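PDB 5LBH: CAIP from Helicobacter cinaedi, which is a Dps-like mini-ferritin of the neutrophil-activating protein type that binds iron, probably stores it, and promotes macrophage differentiation into foam cells. Local coordinates for residues A[11-16]-A[75-80]. Residues are numbered along the deposited sequence; the frame is centred on the assembly and turned at random.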
loop_
_atom_site.group_PDB
_atom_site.type_symbol
_atom_site.label_atom_id
_atom_site.label_comp_id
_atom_site.label_asym_id
_atom_site.label_seq_id
_atom_site.Cartn_x
_atom_site.Cartn_y
_atom_site.Cartn_z
ATOM N N ILE A 11 -5.592 28.834 -24.519
ATOM C CA ILE A 11 -5.303 28.276 -23.195
ATOM C C ILE A 11 -3.974 27.515 -23.214
ATOM O O ILE A 11 -3.164 27.611 -22.285
ATOM C CB ILE A 11 -6.458 27.356 -22.749
ATOM C CG1 ILE A 11 -7.788 28.129 -22.649
ATOM C CG2 ILE A 11 -6.104 26.671 -21.441
ATOM C CD1 ILE A 11 -8.761 27.587 -21.708
ATOM N N GLN A 12 -3.736 26.742 -24.277
ATOM C CA GLN A 12 -2.502 25.980 -24.397
ATOM C C GLN A 12 -1.281 26.896 -24.354
ATOM O O GLN A 12 -0.340 26.661 -23.584
ATOM C CB GLN A 12 -2.526 25.162 -25.690
ATOM C CG GLN A 12 -1.368 24.195 -25.816
ATOM C CD GLN A 12 -1.133 23.719 -27.234
ATOM O OE1 GLN A 12 -1.864 24.077 -28.150
ATOM N NE2 GLN A 12 -0.101 22.910 -27.422
ATOM N N ALA A 13 -1.286 27.957 -25.171
ATOM C CA ALA A 13 -0.124 28.837 -25.246
ATOM C C ALA A 13 0.119 29.556 -23.924
ATOM O O ALA A 13 1.266 29.677 -23.474
ATOM C CB ALA A 13 -0.292 29.835 -26.391
ATOM N N ASP A 14 -0.943 30.056 -23.292
ATOM C CA ASP A 14 -0.753 30.734 -22.019
ATOM C C ASP A 14 -0.343 29.756 -20.924
ATOM O O ASP A 14 0.398 30.145 -20.008
ATOM C CB ASP A 14 -2.017 31.501 -21.632
ATOM C CG ASP A 14 -2.304 32.677 -22.568
ATOM O OD1 ASP A 14 -1.390 33.487 -22.888
ATOM O OD2 ASP A 14 -3.469 32.786 -22.994
ATOM N N ALA A 15 -0.817 28.496 -20.986
ATOM C CA ALA A 15 -0.371 27.498 -20.009
ATOM C C ALA A 15 1.131 27.267 -20.109
ATOM O O ALA A 15 1.817 27.168 -19.084
ATOM C CB ALA A 15 -1.113 26.171 -20.169
ATOM N N SER A 16 1.666 27.167 -21.331
ATOM C CA SER A 16 3.097 26.886 -21.444
ATOM C C SER A 16 3.932 28.058 -20.943
ATOM O O SER A 16 4.995 27.845 -20.357
ATOM C CB SER A 16 3.492 26.507 -22.881
ATOM O OG SER A 16 3.428 27.589 -23.784
ATOM N N LYS A 75 4.249 33.439 -29.486
ATOM C CA LYS A 75 3.583 34.521 -30.192
ATOM C C LYS A 75 2.081 34.544 -29.904
ATOM O O LYS A 75 1.475 35.622 -29.914
ATOM C CB LYS A 75 3.913 34.447 -31.689
ATOM C CG LYS A 75 5.295 35.015 -31.993
ATOM C CD LYS A 75 6.423 34.166 -31.468
ATOM C CE LYS A 75 7.722 34.815 -31.339
ATOM N NZ LYS A 75 7.832 35.810 -30.330
ATOM N N ALA A 76 1.477 33.399 -29.562
ATOM C CA ALA A 76 0.054 33.386 -29.220
ATOM C C ALA A 76 -0.218 33.784 -27.773
ATOM O O ALA A 76 -1.319 34.267 -27.470
ATOM C CB ALA A 76 -0.552 32.014 -29.492
ATOM N N ALA A 77 0.755 33.626 -26.885
ATOM C CA ALA A 77 0.494 33.809 -25.468
ATOM C C ALA A 77 0.152 35.261 -25.178
ATOM O O ALA A 77 0.781 36.180 -25.703
ATOM C CB ALA A 77 1.710 33.392 -24.651
ATOM N N LYS A 78 -0.874 35.467 -24.360
ATOM C CA LYS A 78 -1.121 36.798 -23.836
ATOM C C LYS A 78 -0.519 37.004 -22.456
ATOM O O LYS A 78 -0.277 38.153 -22.068
ATOM C CB LYS A 78 -2.621 37.088 -23.795
ATOM C CG LYS A 78 -3.221 37.064 -25.172
ATOM C CD LYS A 78 -4.511 37.835 -25.242
ATOM C CE LYS A 78 -4.995 37.903 -26.684
ATOM N NZ LYS A 78 -6.036 38.977 -26.862
ATOM N N ILE A 79 -0.268 35.929 -21.708
ATOM C CA ILE A 79 0.395 36.068 -20.421
ATOM C C ILE A 79 1.834 36.497 -20.655
ATOM O O ILE A 79 2.533 35.927 -21.502
ATOM C CB ILE A 79 0.297 34.760 -19.623
ATOM C CG1 ILE A 79 -1.111 34.649 -19.060
ATOM C CG2 ILE A 79 1.309 34.722 -18.475
ATOM C CD1 ILE A 79 -1.330 33.490 -18.243
ATOM N N LYS A 80 2.276 37.518 -19.923
ATOM C CA LYS A 80 3.603 38.086 -20.136
ATOM C C LYS A 80 4.655 37.251 -19.427
ATOM O O LYS A 80 4.418 36.739 -18.333
ATOM C CB LYS A 80 3.669 39.525 -19.621
ATOM C CG LYS A 80 2.586 40.453 -20.164
ATOM C CD LYS A 80 2.931 40.992 -21.534
ATOM C CE LYS A 80 1.856 41.973 -22.029
ATOM N NZ LYS A 80 1.638 43.116 -21.082
#
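Asp14, on helix 4-28, reaches out to take hold of the chain just where it leaves the short helix 70-76. Its CG lies beside its own backbone N (chi1 -67°), which carries OD1 up to two consecutive amides. Lys78 N meets the syn lone pair of Asp14 OD1 at 2.5 Å, with a bent N-H...O angle of 133°. Ile79 N reaches Asp14 OD1 from above the carboxylate plane at 2.9 Å, and this second bond is much straighter, at 166°. The other oxygen, OD2, accepts from Tyr102 OH and Gln10 NE2, so both ends of the carboxylate are engaged and its rotation is fixed. Gln10 also bonds Ala76 O, tying down the end of the short helix.

One residue earlier on the helix, Ala13 CB butts against Ala76 CB at 3.8 Å, letting the backbones come close. Ile79 lays its CD1 4.0 Å from Asp14 CB, and its side chain also touches Tyr102 and Phe103 of helix 89-116. The contact thus fastens the crossover between helices 34-61 and 89-116 of the ferritin-like four-helix bundle onto its first helix. Asp14 is probably ionised, its buried charge spread over four neutral hydrogen-bond donors.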